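Local coordinates for putative flagellar hook-associated protein (PDB 3PWX) that probably serves as a structural component of the bacterial flagellum, as a flagellin-family protein at the junction of hook and filament, at residues 151-154 with 155-158; 43-46 with 47-50. All coordinates share one frame; numbering follows the deposited sequence.

Contact 1 of 2, residues 151-154 with 155-158; sequences GKNV and LNQI
Asn153 is the N-cap of helix 154-166, and its side-chain carbonyl reaches over the first turn to meet the backbone N-H groups of Leu155 and Asn156. OD1 takes both. The bond from Asn156 N to Asn153 OD1 is 3.0 Å long and fairly straight at the hydrogen, 157°, with the donor tilted from the carbonyl plane; that from Leu155 N to Asn153 OD1, 2.8 Å, is bent and weak. The first torsion of Asn153 (chi1 66°) sets CG between its own backbone N and carbonyl carbon, which folds the amide back over the helix start. Backbone bonds take over from there: Ile158 N donates to Val154 O at 2.9 Å, while Gln157 N reaches Asn153 O only weakly at 3.3 Å.

Among the other polar side chains, the amide of Asn156 crosses that of Asn153 at an angle, their ND2 atoms nearest and the planes 31° apart, but its polar end is engaged elsewhere, OD1 accepting from Tyr117 N. Gln157, bent at chi2, leads its NE2 away to Glu175 and Ser179 on helix 172-223.

The apolar side chains of the same turn face three other helices. Val154 lies against Ile183 and Thr186 of helix 172-223, Leu155 against Arg82 and Ile85 of helix 71-89, and Ile158 against Leu78 and Arg82 of helix 71-89 as well as Met54 and Val58 of helix 7-61. Between the two segments, one methyl of each branched side chain touches the other, Val154 CG1 lying 4.1 Å from Leu155 CD2.

Contact 2 of 2, residues 43-46 with 47-50; sequences HLDS and VSES. Unlike the reference sequence in segment 47-50: Ser48 (reference Asn).
Asp45 and Glu49, one helical turn apart on helix 7-61, bring their carboxylates together on its exposed side: Asp45 OD2 is 3.6 Å from Glu49 OE1, and the two planes are turned 47° against each other. Two like charges so close are probably mildly unfavourable.

The carbonyl of Asp45 is gripped twice. Glu49 N donates to Asp45 O at 3.0 Å, the regular bond of the helix, and the hydroxyl of Ser48 adds a second, with Ser48 OG 2.7 Å from Asp45 O. A first torsion of 81° holds this OG between the N and carbonyl carbon of its own residue, turned back toward the preceding turn; the hydroxyl comes in at a C=O...OG angle of 133°, well off the line of the carbonyl.

Ser46 and Ser50 face one water from successive turns. Ser46 OG lies 2.8 Å from the water and Ser50 OG 2.9 Å from it, so a single molecule joins the two hydroxyls alongside the helix, each within hydrogen-bonding distance of the same oxygen. Ser50 OG is also hydrogen-bonded to Ser84 OG.

This part of the long flagellin-type N-terminal helix is flanked by two others. Ser46, Val47 and Ser50 pack on Ser88, Phe89 and Ile85 of helix 71-89, whereas Leu44, Val47 and Ser48 meet Met194, Val190 and Met187 of helix 172-223.

From the N terminus, the chain first runs through helix 7-61, where contact 2 joins consecutive turns within one helix. Helix 71-89, the two small antiparallel sheets and helix 142-145 follow before contact 1 marks the start of helix 154-166. Neither contact closes a long loop, since each lies within one continuous segment; they come in series and neither nest nor cross. The centres of contact 1 and contact 2 are about 16 Å apart, and the nearest atoms of contact 1 and contact 2 are about 7 Å apart, without touching. Both nevertheless lean on helices 71-89 and 172-223: Ile85 meets side chains from both, and Ile158 additionally reaches helix 7-61 itself, beyond contact 2, tying the short helix into the bundle.

Contact 1 of 2, residues 151-154 with 155-158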
ATOM      1  N   GLY A 151      19.719 -19.273  -6.707  1.00 85.94           N
ATOM      2  CA  GLY A 151      19.585 -18.358  -7.839  1.00 85.42           C
ATOM      3  C   GLY A 151      19.113 -19.138  -9.058  1.00 84.55           C
ATOM      4  O   GLY A 151      18.751 -18.517 -10.070  1.00 84.23           O
ATOM      5  N   LYS A 152      19.080 -20.479  -8.906  1.00 83.43           N
ATOM      6  CA  LYS A 152      19.122 -21.485  -9.981  1.00 83.15           C
ATOM      7  C   LYS A 152      17.734 -22.008 -10.417  1.00 80.47           C
ATOM      8  O   LYS A 152      17.333 -23.127 -10.051  1.00 81.20           O
ATOM      9  CB  LYS A 152      19.968 -22.693  -9.513  1.00 84.73           C
ATOM     10  CG  LYS A 152      19.605 -23.160  -8.068  1.00 85.73           C
ATOM     11  CD  LYS A 152      20.139 -24.545  -7.746  1.00 87.67           C
ATOM     12  CE  LYS A 152      21.660 -24.530  -7.459  1.00 90.30           C
ATOM     13  NZ  LYS A 152      22.293 -25.914  -7.557  1.00 87.04           N
ATOM     14  N   ASN A 153      17.044 -21.223 -11.243  1.00 76.30           N
ATOM     15  CA  ASN A 153      15.639 -21.425 -11.557  1.00 70.54           C
ATOM     16  C   ASN A 153      15.285 -22.721 -12.274  1.00 68.31           C
ATOM     17  O   ASN A 153      16.134 -23.526 -12.579  1.00 68.74           O
ATOM     18  CB  ASN A 153      15.133 -20.232 -12.340  1.00 69.94           C
ATOM     19  CG  ASN A 153      15.762 -20.128 -13.666  1.00 68.52           C
ATOM     20  OD1 ASN A 153      15.575 -20.995 -14.504  1.00 70.68           O
ATOM     21  ND2 ASN A 153      16.528 -19.072 -13.886  1.00 67.56           N
ATOM     22  N   VAL A 154      13.999 -22.891 -12.531  1.00 64.58           N
ATOM     23  CA  VAL A 154      13.459 -24.093 -13.088  1.00 61.96           C
ATOM     24  C   VAL A 154      13.781 -24.232 -14.548  1.00 62.33           C
ATOM     25  O   VAL A 154      13.844 -25.351 -15.064  1.00 62.21           O
ATOM     26  CB  VAL A 154      11.911 -24.187 -12.891  1.00 61.57           C
ATOM     27  CG1 VAL A 154      11.187 -23.160 -13.748  1.00 59.76           C
ATOM     28  CG2 VAL A 154      11.398 -25.606 -13.214  1.00 59.24           C
ATOM     29  N   LEU A 155      13.963 -23.119 -15.237  1.00 61.12           N
ATOM     30  CA  LEU A 155      14.207 -23.226 -16.670  1.00 61.95           C
ATOM     31  C   LEU A 155      15.609 -23.736 -16.957  1.00 62.21           C
ATOM     32  O   LEU A 155      15.840 -24.443 -17.922  1.00 63.89           O
ATOM     33  CB  LEU A 155      13.909 -21.915 -17.379  1.00 61.45           C
ATOM     34  CG  LEU A 155      12.431 -21.493 -17.335  1.00 63.16           C
ATOM     35  CD1 LEU A 155      12.187 -20.222 -18.160  1.00 67.30           C
ATOM     36  CD2 LEU A 155      11.455 -22.576 -17.783  1.00 61.90           C
ATOM     37  N   ASN A 156      16.548 -23.399 -16.089  1.00 61.55           N
ATOM     38  CA  ASN A 156      17.861 -23.994 -16.196  1.00 61.78           C
ATOM     39  C   ASN A 156      17.841 -25.469 -15.811  1.00 61.70           C
ATOM     40  O   ASN A 156      18.519 -26.265 -16.432  1.00 62.24           O
ATOM     41  CB  ASN A 156      18.864 -23.172 -15.405  1.00 61.43           C
ATOM     42  CG  ASN A 156      19.134 -21.832 -16.094  1.00 63.31           C
ATOM     43  OD1 ASN A 156      19.047 -21.775 -17.324  1.00 64.98           O
ATOM     44  ND2 ASN A 156      19.404 -20.750 -15.328  1.00 57.36           N
ATOM     45  N   GLN A 157      17.019 -25.837 -14.823  1.00 59.99           N
ATOM     46  CA  GLN A 157      17.043 -27.166 -14.336  1.00 60.17           C
ATOM     47  C   GLN A 157      16.393 -28.058 -15.386  1.00 61.21           C
ATOM     48  O   GLN A 157      16.793 -29.209 -15.560  1.00 61.17           O
ATOM     49  CB  GLN A 157      16.302 -27.256 -13.023  1.00 60.19           C
ATOM     50  CG  GLN A 157      16.139 -28.704 -12.477  1.00 61.34           C
ATOM     51  CD  GLN A 157      17.485 -29.327 -12.222  1.00 64.99           C
ATOM     52  OE1 GLN A 157      18.353 -28.692 -11.611  1.00 69.71           O
ATOM     53  NE2 GLN A 157      17.678 -30.562 -12.676  1.00 63.78           N
ATOM     54  N   ILE A 158      15.409 -27.515 -16.103  1.00 61.20           N
ATOM     55  CA  ILE A 158      14.695 -28.307 -17.094  1.00 62.69           C
ATOM     56  C   ILE A 158      15.678 -28.616 -18.255  1.00 64.80           C
ATOM     57  O   ILE A 158      15.608 -29.709 -18.854  1.00 64.10           O
ATOM     58  CB  ILE A 158      13.327 -27.681 -17.563  1.00 61.51           C
ATOM     59  CG1 ILE A 158      12.457 -28.716 -18.292  1.00 64.63           C
ATOM     60  CG2 ILE A 158      13.553 -26.554 -18.544  1.00 62.51           C
ATOM     61  CD1 ILE A 158      12.246 -30.170 -17.565  1.00 64.46           C
TER

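Contact 2 of 2, residues 43-46 with 47-50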
ATOM      1  N   HIS A  43      -1.627 -14.764 -16.673  1.00 54.84           N
ATOM      2  CA  HIS A  43      -0.271 -15.232 -17.051  1.00 54.76           C
ATOM      3  C   HIS A  43       0.244 -16.226 -16.037  1.00 54.26           C
ATOM      4  O   HIS A  43       0.861 -17.261 -16.445  1.00 54.58           O
ATOM      5  CB  HIS A  43       0.755 -14.107 -17.298  1.00 54.46           C
ATOM      6  CG  HIS A  43       0.381 -13.192 -18.422  1.00 55.16           C
ATOM      7  ND1 HIS A  43       0.383 -13.601 -19.746  1.00 56.23           N
ATOM      8  CD2 HIS A  43      -0.049 -11.910 -18.416  1.00 55.09           C
ATOM      9  CE1 HIS A  43      -0.009 -12.594 -20.507  1.00 56.83           C
ATOM     10  NE2 HIS A  43      -0.271 -11.558 -19.725  1.00 56.11           N
ATOM     11  N   LEU A  44      -0.047 -15.982 -14.752  1.00 53.66           N
ATOM     12  CA  LEU A  44       0.382 -16.948 -13.776  1.00 53.39           C
ATOM     13  C   LEU A  44      -0.363 -18.270 -13.904  1.00 54.04           C
ATOM     14  O   LEU A  44       0.275 -19.308 -13.835  1.00 54.14           O
ATOM     15  CB  LEU A  44       0.394 -16.441 -12.379  1.00 52.83           C
ATOM     16  CG  LEU A  44       1.426 -15.322 -12.152  1.00 52.31           C
ATOM     17  CD1 LEU A  44       1.188 -14.728 -10.771  1.00 51.99           C
ATOM     18  CD2 LEU A  44       2.878 -15.813 -12.355  1.00 52.24           C
ATOM     19  N   ASP A  45      -1.668 -18.229 -14.167  1.00 54.59           N
ATOM     20  CA  ASP A  45      -2.436 -19.422 -14.398  1.00 55.45           C
ATOM     21  C   ASP A  45      -1.781 -20.262 -15.482  1.00 55.98           C
ATOM     22  O   ASP A  45      -1.526 -21.456 -15.288  1.00 56.27           O
ATOM     23  CB  ASP A  45      -3.872 -19.109 -14.787  1.00 56.96           C
ATOM     24  CG  ASP A  45      -4.763 -20.317 -14.623  1.00 64.28           C
ATOM     25  OD1 ASP A  45      -4.817 -20.895 -13.511  1.00 69.57           O
ATOM     26  OD2 ASP A  45      -5.380 -20.747 -15.620  1.00 75.44           O
ATOM     27  N   SER A  46      -1.452 -19.617 -16.592  1.00 56.18           N
ATOM     28  CA  SER A  46      -0.782 -20.293 -17.718  1.00 56.85           C
ATOM     29  C   SER A  46       0.609 -20.851 -17.381  1.00 56.33           C
ATOM     30  O   SER A  46       0.923 -21.960 -17.813  1.00 56.92           O
ATOM     31  CB  SER A  46      -0.716 -19.357 -18.924  1.00 57.34           C
ATOM     32  OG  SER A  46       0.207 -19.814 -19.878  1.00 57.90           O
ATOM     33  N   VAL A  47       1.427 -20.097 -16.617  1.00 55.35           N
ATOM     34  CA  VAL A  47       2.700 -20.591 -16.094  1.00 54.89           C
ATOM     35  C   VAL A  47       2.423 -21.827 -15.272  1.00 54.99           C
ATOM     36  O   VAL A  47       3.146 -22.772 -15.394  1.00 55.21           O
ATOM     37  CB  VAL A  47       3.469 -19.549 -15.217  1.00 54.00           C
ATOM     38  CG1 VAL A  47       4.674 -20.177 -14.517  1.00 53.69           C
ATOM     39  CG2 VAL A  47       3.943 -18.360 -16.056  1.00 54.04           C
ATOM     40  N   SER A  48       1.349 -21.881 -14.483  1.00 54.98           N
ATOM     41  CA  SER A  48       1.125 -23.077 -13.684  1.00 55.26           C
ATOM     42  C   SER A  48       0.671 -24.309 -14.474  1.00 56.97           C
ATOM     43  O   SER A  48       1.066 -25.434 -14.113  1.00 57.45           O
ATOM     44  CB  SER A  48       0.170 -22.820 -12.560  1.00 55.16           C
ATOM     45  OG  SER A  48      -1.126 -22.889 -13.075  1.00 59.17           O
ATOM     46  N   GLU A  49      -0.152 -24.117 -15.516  1.00 59.06           N
ATOM     47  CA  GLU A  49      -0.475 -25.216 -16.493  1.00 61.66           C
ATOM     48  C   GLU A  49       0.749 -25.769 -17.174  1.00 60.99           C
ATOM     49  O   GLU A  49       0.906 -26.993 -17.314  1.00 62.50           O
ATOM     50  CB  GLU A  49      -1.470 -24.775 -17.560  1.00 63.62           C
ATOM     51  CG  GLU A  49      -2.948 -24.935 -17.106  1.00 70.00           C
ATOM     52  CD  GLU A  49      -3.880 -23.960 -17.829  1.00 77.28           C
ATOM     53  OE1 GLU A  49      -3.503 -22.762 -17.935  1.00 81.49           O
ATOM     54  OE2 GLU A  49      -4.992 -24.375 -18.273  1.00 80.73           O
ATOM     55  N   SER A  50       1.643 -24.880 -17.571  1.00 59.82           N
ATOM     56  CA  SER A  50       2.859 -25.342 -18.158  1.00 59.52           C
ATOM     57  C   SER A  50       3.684 -26.063 -17.133  1.00 58.63           C
ATOM     58  O   SER A  50       4.356 -27.010 -17.464  1.00 60.44           O
ATOM     59  CB  SER A  50       3.653 -24.214 -18.748  1.00 58.93           C
ATOM     60  OG  SER A  50       2.941 -23.596 -19.783  1.00 61.35           O
TER
HETATM   61  O   HOH W   1       2.885 -20.699 -19.947  1.00 62.74           O